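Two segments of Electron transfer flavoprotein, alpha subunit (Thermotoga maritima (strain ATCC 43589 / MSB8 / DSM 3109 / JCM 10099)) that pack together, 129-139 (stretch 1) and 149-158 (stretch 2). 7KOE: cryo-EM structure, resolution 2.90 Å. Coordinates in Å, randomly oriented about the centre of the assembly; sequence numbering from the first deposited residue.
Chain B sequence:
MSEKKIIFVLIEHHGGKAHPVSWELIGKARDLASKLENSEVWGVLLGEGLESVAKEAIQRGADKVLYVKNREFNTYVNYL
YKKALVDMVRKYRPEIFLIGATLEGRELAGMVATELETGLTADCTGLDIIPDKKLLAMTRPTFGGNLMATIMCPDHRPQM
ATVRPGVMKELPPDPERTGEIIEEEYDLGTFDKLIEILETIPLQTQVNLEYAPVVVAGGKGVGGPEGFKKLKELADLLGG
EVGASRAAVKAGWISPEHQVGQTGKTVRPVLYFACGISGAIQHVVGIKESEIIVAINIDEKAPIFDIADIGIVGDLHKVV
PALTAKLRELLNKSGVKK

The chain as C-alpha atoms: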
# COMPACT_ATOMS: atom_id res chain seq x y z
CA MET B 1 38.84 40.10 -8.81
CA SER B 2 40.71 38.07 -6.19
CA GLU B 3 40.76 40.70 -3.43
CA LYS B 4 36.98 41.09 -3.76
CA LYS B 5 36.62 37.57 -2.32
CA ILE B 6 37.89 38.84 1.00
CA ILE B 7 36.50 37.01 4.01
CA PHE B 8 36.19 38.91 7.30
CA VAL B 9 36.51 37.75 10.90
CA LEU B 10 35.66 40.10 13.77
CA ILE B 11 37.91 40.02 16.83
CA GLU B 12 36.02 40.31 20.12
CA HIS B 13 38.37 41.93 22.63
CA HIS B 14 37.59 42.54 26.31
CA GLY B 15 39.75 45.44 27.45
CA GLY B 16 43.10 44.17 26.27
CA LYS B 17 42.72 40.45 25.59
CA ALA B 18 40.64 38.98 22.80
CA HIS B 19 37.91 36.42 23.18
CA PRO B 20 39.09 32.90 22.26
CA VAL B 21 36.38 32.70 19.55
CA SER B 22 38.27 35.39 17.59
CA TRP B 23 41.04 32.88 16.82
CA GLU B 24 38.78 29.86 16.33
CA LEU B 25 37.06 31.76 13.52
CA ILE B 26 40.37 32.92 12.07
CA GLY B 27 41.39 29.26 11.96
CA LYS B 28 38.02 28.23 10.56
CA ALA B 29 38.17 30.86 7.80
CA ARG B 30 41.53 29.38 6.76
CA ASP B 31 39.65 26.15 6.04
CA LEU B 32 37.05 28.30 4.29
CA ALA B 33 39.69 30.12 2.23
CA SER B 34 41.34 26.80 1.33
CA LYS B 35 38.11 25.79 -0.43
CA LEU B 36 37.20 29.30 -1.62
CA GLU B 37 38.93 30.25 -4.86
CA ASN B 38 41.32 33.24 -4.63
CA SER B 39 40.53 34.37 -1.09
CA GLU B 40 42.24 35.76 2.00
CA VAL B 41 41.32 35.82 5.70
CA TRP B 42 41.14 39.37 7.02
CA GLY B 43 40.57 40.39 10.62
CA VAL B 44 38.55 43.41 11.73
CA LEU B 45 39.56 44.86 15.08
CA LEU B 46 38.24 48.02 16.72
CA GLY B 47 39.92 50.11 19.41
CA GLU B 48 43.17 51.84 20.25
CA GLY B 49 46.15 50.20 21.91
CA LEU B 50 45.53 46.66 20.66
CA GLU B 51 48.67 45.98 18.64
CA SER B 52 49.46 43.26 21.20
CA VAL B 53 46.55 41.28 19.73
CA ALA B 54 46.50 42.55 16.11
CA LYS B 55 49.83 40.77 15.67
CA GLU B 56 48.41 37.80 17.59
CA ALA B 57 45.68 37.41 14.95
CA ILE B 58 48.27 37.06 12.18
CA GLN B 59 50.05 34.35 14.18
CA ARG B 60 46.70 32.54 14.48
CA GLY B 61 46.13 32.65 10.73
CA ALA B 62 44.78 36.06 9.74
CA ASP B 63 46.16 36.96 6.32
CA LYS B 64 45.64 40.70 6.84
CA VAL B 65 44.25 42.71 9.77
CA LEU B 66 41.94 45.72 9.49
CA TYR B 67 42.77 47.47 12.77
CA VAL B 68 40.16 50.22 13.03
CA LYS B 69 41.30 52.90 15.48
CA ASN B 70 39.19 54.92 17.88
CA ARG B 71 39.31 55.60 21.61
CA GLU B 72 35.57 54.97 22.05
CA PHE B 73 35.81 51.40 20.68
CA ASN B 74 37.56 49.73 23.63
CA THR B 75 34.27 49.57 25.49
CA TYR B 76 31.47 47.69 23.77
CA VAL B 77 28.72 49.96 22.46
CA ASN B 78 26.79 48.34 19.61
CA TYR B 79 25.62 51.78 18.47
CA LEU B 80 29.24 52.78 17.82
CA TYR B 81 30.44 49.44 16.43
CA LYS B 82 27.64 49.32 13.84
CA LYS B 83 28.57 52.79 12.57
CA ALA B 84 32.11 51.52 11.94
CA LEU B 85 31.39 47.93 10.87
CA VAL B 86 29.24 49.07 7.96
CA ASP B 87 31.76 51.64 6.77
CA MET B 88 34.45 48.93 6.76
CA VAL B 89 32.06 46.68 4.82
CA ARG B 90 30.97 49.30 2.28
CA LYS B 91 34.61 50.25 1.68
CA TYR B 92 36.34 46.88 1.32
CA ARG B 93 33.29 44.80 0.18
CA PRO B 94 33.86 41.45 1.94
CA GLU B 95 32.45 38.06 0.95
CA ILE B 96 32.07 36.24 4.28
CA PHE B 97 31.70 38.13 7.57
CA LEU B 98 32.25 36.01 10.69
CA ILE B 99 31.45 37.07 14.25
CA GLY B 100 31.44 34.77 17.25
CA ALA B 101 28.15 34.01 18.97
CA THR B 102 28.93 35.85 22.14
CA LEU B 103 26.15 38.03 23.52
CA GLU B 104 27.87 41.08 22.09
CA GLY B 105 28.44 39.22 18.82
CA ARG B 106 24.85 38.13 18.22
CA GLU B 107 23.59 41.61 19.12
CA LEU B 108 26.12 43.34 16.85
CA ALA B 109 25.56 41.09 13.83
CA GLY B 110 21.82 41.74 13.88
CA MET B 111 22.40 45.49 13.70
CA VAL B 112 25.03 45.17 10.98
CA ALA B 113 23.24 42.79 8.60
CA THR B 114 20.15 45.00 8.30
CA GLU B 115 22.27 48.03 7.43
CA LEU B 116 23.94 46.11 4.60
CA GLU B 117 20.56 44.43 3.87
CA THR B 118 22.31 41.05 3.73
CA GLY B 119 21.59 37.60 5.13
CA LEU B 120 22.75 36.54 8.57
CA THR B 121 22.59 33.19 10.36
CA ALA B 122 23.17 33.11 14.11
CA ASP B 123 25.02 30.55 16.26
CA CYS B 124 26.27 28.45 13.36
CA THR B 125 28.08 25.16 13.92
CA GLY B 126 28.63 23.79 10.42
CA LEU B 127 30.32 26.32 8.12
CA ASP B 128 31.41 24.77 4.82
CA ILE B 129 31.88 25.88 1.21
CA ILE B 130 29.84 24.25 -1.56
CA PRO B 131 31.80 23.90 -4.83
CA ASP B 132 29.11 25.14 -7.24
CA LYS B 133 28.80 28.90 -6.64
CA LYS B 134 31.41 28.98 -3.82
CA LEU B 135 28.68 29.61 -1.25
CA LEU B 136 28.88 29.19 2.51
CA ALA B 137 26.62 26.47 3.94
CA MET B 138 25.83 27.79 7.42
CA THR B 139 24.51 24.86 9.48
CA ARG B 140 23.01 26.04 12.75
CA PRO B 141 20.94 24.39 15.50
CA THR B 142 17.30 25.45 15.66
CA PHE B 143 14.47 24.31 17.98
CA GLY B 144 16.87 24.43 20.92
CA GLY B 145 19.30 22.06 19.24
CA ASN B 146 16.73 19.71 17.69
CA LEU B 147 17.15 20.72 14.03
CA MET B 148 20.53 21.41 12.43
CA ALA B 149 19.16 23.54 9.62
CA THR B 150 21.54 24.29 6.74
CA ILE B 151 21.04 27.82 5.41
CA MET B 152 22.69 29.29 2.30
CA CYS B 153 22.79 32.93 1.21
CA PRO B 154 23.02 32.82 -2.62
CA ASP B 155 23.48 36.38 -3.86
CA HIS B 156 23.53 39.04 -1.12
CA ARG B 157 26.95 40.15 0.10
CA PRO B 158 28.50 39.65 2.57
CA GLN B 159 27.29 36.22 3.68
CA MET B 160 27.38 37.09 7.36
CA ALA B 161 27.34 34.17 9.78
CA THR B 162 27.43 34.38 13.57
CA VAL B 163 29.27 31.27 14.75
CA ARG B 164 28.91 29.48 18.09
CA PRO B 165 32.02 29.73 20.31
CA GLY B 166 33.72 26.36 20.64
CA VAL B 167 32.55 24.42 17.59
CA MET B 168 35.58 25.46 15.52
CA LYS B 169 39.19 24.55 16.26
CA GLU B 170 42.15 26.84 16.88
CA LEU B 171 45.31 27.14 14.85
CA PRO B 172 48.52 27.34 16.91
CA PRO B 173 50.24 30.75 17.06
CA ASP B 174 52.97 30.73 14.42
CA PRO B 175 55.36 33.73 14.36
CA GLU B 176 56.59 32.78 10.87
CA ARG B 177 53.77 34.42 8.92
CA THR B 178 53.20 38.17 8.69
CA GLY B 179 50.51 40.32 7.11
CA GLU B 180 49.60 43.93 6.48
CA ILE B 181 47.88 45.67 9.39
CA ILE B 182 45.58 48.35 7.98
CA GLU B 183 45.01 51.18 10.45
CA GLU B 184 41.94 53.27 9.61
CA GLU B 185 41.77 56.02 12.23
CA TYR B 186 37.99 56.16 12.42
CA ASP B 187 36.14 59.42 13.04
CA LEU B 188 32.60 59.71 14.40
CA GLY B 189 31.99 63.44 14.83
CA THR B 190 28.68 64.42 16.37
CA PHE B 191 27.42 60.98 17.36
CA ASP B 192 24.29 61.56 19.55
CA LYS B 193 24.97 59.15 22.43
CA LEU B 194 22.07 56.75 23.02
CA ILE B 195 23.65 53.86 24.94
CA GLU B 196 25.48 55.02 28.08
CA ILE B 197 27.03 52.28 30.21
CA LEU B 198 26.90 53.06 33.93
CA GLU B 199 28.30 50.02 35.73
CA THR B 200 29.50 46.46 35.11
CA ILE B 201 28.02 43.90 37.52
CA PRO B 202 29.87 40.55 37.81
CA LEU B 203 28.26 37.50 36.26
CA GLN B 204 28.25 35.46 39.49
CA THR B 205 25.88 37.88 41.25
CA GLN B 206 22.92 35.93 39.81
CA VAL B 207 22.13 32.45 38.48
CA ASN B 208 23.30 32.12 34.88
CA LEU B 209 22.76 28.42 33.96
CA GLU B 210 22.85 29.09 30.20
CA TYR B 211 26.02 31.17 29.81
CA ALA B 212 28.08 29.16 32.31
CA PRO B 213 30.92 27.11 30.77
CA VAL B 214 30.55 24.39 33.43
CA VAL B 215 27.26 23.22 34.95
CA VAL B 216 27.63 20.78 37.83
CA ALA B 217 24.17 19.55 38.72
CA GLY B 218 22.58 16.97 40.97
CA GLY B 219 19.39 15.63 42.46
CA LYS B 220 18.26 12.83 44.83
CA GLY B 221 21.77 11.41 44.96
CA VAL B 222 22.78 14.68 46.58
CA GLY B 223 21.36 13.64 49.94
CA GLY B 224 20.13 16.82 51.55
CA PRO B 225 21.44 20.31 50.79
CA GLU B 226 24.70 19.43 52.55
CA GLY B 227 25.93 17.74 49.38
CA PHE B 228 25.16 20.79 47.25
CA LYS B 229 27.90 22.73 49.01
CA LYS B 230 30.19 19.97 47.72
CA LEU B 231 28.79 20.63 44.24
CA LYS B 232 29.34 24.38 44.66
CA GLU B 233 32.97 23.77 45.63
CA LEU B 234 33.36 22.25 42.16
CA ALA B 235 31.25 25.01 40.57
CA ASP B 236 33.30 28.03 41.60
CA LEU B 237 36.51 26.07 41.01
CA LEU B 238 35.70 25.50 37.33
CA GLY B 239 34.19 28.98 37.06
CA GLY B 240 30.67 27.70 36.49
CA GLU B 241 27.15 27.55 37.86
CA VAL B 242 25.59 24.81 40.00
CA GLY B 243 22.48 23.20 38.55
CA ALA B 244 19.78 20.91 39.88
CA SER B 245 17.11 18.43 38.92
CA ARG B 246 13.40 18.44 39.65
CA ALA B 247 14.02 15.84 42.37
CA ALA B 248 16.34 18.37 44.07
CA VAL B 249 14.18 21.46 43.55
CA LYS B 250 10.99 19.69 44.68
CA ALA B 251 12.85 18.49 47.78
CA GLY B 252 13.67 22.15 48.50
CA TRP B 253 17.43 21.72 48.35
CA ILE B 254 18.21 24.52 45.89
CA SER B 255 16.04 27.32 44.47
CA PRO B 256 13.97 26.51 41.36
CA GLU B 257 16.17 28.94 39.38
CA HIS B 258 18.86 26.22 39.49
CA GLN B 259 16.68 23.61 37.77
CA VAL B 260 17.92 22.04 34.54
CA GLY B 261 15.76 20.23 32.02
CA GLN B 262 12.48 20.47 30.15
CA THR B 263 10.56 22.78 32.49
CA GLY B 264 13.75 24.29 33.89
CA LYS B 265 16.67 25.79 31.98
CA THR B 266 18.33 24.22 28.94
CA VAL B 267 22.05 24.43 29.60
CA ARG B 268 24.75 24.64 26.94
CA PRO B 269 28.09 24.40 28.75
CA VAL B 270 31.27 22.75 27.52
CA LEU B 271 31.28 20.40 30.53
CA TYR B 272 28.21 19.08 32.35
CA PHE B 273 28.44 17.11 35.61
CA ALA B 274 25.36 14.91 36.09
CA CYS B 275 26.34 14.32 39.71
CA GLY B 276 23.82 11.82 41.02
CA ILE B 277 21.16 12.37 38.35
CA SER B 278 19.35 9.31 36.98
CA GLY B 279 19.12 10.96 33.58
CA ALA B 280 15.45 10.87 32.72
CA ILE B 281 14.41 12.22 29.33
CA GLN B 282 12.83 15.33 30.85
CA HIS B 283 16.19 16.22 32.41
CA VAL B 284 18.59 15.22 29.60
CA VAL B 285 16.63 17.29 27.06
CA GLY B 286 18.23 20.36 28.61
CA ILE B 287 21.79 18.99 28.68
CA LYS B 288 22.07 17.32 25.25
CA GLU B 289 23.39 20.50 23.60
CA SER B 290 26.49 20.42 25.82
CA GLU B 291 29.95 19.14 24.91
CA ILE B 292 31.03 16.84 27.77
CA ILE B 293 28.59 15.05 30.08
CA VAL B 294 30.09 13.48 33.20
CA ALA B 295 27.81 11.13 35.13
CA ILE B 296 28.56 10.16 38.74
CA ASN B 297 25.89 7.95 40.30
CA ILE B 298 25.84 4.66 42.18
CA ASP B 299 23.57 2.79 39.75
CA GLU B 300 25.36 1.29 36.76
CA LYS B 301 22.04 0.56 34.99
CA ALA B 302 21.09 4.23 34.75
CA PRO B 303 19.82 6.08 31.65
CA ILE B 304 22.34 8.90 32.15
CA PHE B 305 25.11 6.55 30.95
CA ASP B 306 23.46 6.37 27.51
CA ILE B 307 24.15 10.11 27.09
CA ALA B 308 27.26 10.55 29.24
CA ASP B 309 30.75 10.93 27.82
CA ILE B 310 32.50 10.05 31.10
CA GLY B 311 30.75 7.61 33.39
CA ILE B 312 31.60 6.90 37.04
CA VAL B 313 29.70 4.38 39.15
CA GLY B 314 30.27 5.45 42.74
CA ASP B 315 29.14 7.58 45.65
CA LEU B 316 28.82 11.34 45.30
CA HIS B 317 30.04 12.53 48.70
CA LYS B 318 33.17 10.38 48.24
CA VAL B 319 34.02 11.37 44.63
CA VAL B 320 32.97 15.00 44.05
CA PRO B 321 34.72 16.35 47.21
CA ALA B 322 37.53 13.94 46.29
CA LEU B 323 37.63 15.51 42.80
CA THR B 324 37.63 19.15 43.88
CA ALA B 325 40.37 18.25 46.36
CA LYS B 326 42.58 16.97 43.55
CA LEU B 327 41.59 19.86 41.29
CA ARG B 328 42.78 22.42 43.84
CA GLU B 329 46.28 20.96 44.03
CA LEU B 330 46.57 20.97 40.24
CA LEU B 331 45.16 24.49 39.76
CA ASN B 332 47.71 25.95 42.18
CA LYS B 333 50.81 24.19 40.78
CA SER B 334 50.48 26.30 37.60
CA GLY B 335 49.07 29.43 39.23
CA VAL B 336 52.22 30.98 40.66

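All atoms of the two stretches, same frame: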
# COMPACT_ATOMS: atom_id res chain seq x y z
N ILE B 129 32.00 25.27 2.53
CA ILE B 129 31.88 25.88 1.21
C ILE B 129 31.39 24.81 0.24
O ILE B 129 31.97 23.73 0.16
CB ILE B 129 33.21 26.49 0.75
CG1 ILE B 129 33.62 27.64 1.67
CG2 ILE B 129 33.12 26.95 -0.70
CD1 ILE B 129 32.90 28.95 1.41
N ILE B 130 30.32 25.12 -0.48
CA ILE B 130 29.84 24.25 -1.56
C ILE B 130 30.61 24.60 -2.82
O ILE B 130 30.98 25.76 -3.03
CB ILE B 130 28.31 24.37 -1.74
CG1 ILE B 130 27.90 25.81 -2.05
CG2 ILE B 130 27.59 23.85 -0.52
CD1 ILE B 130 26.47 25.94 -2.51
N PRO B 131 30.92 23.62 -3.69
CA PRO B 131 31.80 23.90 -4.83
C PRO B 131 31.12 24.50 -6.05
O PRO B 131 31.80 24.80 -7.03
CB PRO B 131 32.36 22.51 -5.16
CG PRO B 131 31.26 21.59 -4.78
CD PRO B 131 30.65 22.18 -3.54
N ASP B 132 29.80 24.70 -6.03
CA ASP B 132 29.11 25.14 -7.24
C ASP B 132 29.24 26.64 -7.45
O ASP B 132 29.83 27.09 -8.44
CB ASP B 132 27.64 24.73 -7.18
CG ASP B 132 27.45 23.28 -6.80
OD1 ASP B 132 27.75 22.40 -7.63
OD2 ASP B 132 27.02 23.02 -5.66
N LYS B 133 28.71 27.45 -6.53
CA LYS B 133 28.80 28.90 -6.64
C LYS B 133 29.60 29.46 -5.47
O LYS B 133 29.46 30.63 -5.11
CB LYS B 133 27.38 29.50 -6.73
CG LYS B 133 27.24 30.85 -7.47
CD LYS B 133 27.05 32.07 -6.58
CE LYS B 133 26.88 33.33 -7.41
NZ LYS B 133 26.72 34.55 -6.58
N LYS B 134 30.45 28.61 -4.87
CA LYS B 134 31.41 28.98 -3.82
C LYS B 134 30.71 29.53 -2.58
O LYS B 134 31.26 30.38 -1.86
CB LYS B 134 32.46 29.97 -4.35
CG LYS B 134 33.28 29.48 -5.53
CD LYS B 134 34.25 28.37 -5.16
CE LYS B 134 35.12 28.02 -6.36
NZ LYS B 134 36.09 26.94 -6.07
N LEU B 135 29.51 29.05 -2.31
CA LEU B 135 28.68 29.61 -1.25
C LEU B 135 28.95 28.94 0.08
O LEU B 135 29.40 27.79 0.15
CB LEU B 135 27.20 29.48 -1.60
CG LEU B 135 26.76 30.15 -2.90
CD1 LEU B 135 25.30 29.87 -3.18
CD2 LEU B 135 27.01 31.64 -2.82
N LEU B 136 28.67 29.67 1.16
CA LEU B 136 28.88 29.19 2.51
C LEU B 136 27.62 28.51 3.01
O LEU B 136 26.54 29.12 3.03
CB LEU B 136 29.28 30.35 3.43
CG LEU B 136 29.60 30.00 4.88
CD1 LEU B 136 30.70 28.97 4.96
CD2 LEU B 136 29.99 31.25 5.65
N ALA B 137 27.74 27.24 3.41
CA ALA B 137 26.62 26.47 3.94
C ALA B 137 26.65 26.58 5.46
O ALA B 137 27.41 25.88 6.13
CB ALA B 137 26.70 25.02 3.49
N MET B 138 25.82 27.47 6.00
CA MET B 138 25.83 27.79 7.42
C MET B 138 24.83 26.89 8.14
O MET B 138 23.62 27.14 8.13
CB MET B 138 25.52 29.26 7.63
CG MET B 138 26.33 30.18 6.72
SD MET B 138 25.64 31.81 6.46
CE MET B 138 24.73 31.56 4.95
N THR B 139 25.34 25.82 8.75
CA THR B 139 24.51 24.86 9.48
C THR B 139 24.41 25.32 10.93
O THR B 139 25.42 25.43 11.63
CB THR B 139 25.09 23.46 9.38
OG1 THR B 139 24.93 22.97 8.05
CG2 THR B 139 24.38 22.52 10.34
N ALA B 149 19.56 23.02 10.91
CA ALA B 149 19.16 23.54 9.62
C ALA B 149 20.36 24.11 8.88
O ALA B 149 21.16 24.85 9.46
CB ALA B 149 18.08 24.61 9.78
N THR B 150 20.49 23.77 7.60
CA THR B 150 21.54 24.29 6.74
C THR B 150 20.96 25.43 5.91
O THR B 150 19.99 25.23 5.18
CB THR B 150 22.09 23.19 5.83
OG1 THR B 150 22.34 22.01 6.60
CG2 THR B 150 23.37 23.64 5.16
N ILE B 151 21.56 26.61 6.03
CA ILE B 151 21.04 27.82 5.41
C ILE B 151 22.13 28.40 4.51
O ILE B 151 23.27 28.56 4.95
CB ILE B 151 20.59 28.85 6.46
CG1 ILE B 151 19.38 28.36 7.25
CG2 ILE B 151 20.21 30.14 5.82
CD1 ILE B 151 19.70 27.73 8.57
N MET B 152 21.77 28.72 3.27
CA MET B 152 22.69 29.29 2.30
C MET B 152 22.19 30.65 1.85
O MET B 152 21.00 30.81 1.57
CB MET B 152 22.85 28.37 1.09
CG MET B 152 23.79 27.20 1.31
SD MET B 152 23.72 26.01 -0.04
CE MET B 152 24.11 24.48 0.80
N CYS B 153 23.10 31.63 1.78
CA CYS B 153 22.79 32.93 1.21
C CYS B 153 23.34 32.98 -0.21
O CYS B 153 24.57 33.07 -0.38
CB CYS B 153 23.40 34.05 2.05
SG CYS B 153 22.80 35.70 1.66
N PRO B 154 22.50 32.90 -1.25
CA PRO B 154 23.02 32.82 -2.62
C PRO B 154 23.69 34.08 -3.16
O PRO B 154 24.81 34.00 -3.65
CB PRO B 154 21.77 32.47 -3.44
CG PRO B 154 20.62 32.89 -2.59
CD PRO B 154 21.05 32.67 -1.19
N ASP B 155 23.03 35.24 -3.08
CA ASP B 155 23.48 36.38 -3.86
C ASP B 155 23.83 37.63 -3.06
O ASP B 155 24.64 38.43 -3.54
CB ASP B 155 22.43 36.77 -4.91
CG ASP B 155 21.06 36.99 -4.30
OD1 ASP B 155 20.52 36.04 -3.72
OD2 ASP B 155 20.54 38.12 -4.42
N HIS B 156 23.25 37.83 -1.88
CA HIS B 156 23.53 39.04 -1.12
C HIS B 156 24.91 38.95 -0.48
O HIS B 156 25.36 37.88 -0.08
CB HIS B 156 22.46 39.25 -0.05
CG HIS B 156 21.20 39.85 -0.59
ND1 HIS B 156 20.27 39.11 -1.28
CD2 HIS B 156 20.72 41.11 -0.55
CE1 HIS B 156 19.26 39.89 -1.63
NE2 HIS B 156 19.51 41.11 -1.20
N ARG B 157 25.58 40.10 -0.39
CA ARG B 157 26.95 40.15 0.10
C ARG B 157 27.09 41.22 1.18
O ARG B 157 26.56 42.32 1.04
CB ARG B 157 27.93 40.44 -1.04
CG ARG B 157 28.13 39.27 -1.98
CD ARG B 157 28.54 38.03 -1.22
NE ARG B 157 28.57 36.86 -2.09
CZ ARG B 157 27.55 36.03 -2.27
NH1 ARG B 157 26.41 36.24 -1.64
NH2 ARG B 157 27.67 34.99 -3.08
N PRO B 158 27.81 40.92 2.28
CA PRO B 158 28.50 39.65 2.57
C PRO B 158 27.60 38.59 3.17
O PRO B 158 26.56 38.91 3.74
CB PRO B 158 29.56 40.07 3.59
CG PRO B 158 28.94 41.20 4.30
CD PRO B 158 28.10 41.94 3.30

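The two stretches run antiparallel, joined as neighbouring strands at one end and drawing apart into loops at the other. Met-138 and Ile-151 form the hydrogen-bonded pair: Met-138 N donates to Ile-151 O at 3.0 Å, and Ile-151 N returns a bond of 3.0 Å to Met-138 O. At the next pair, Thr-139 and Thr-150, the CA atoms come within 4.1 Å of each other. So close an approach brings their hydroxyls together, and Thr-139 OG1 and Thr-150 OG1 share a hydrogen bond of 3.1 Å. Threonine suits the site well, since its branched CB favours extended backbone while its hydroxyl can bond across the strands.

On the face that carries these threonines, Met-152 supplies the main bump. Its long, unbranched side chain lies beside Ala-137 and Ile-130, touching both: CE rests 3.8 Å from Ala-137 CB, and SD meets Ile-130 CD1 at 3.7 Å. The small methyl of Ala-137 leaves a shallow hollow that the flexible thioether can occupy, and Ile-130 adds an apolar wall. Met-138 points to the other face, yet its end bends back to the partner strand, placing CE 4.0 Å from Cys-153 CB and 3.6 Å from Cys-153 N. Cys-153 SG stands farther off, 5.6 Å from Met-138 CE.

Beyond the strands, Leu-135 fills the space beside the turn at Pro-154. Its CD1 lies 4.4 Å from Pro-154 CB, a loose apolar contact, while CD2 sits 3.4 Å from Arg-157 NH2. The guanidinium is held by its own stretch: Arg-157 NH2 donates to Pro-154 O at 3.1 Å, and NH1 makes a very short 2.5 Å bond to His-156 O. Lys-133 reaches the same corner, where its NZ stands 3.7 Å from Arg-157 NH2. These like charges should repel, though Lys-133 NZ also lies 3.5 Å from Pro-154 O, the carbonyl that accepts from the arginine.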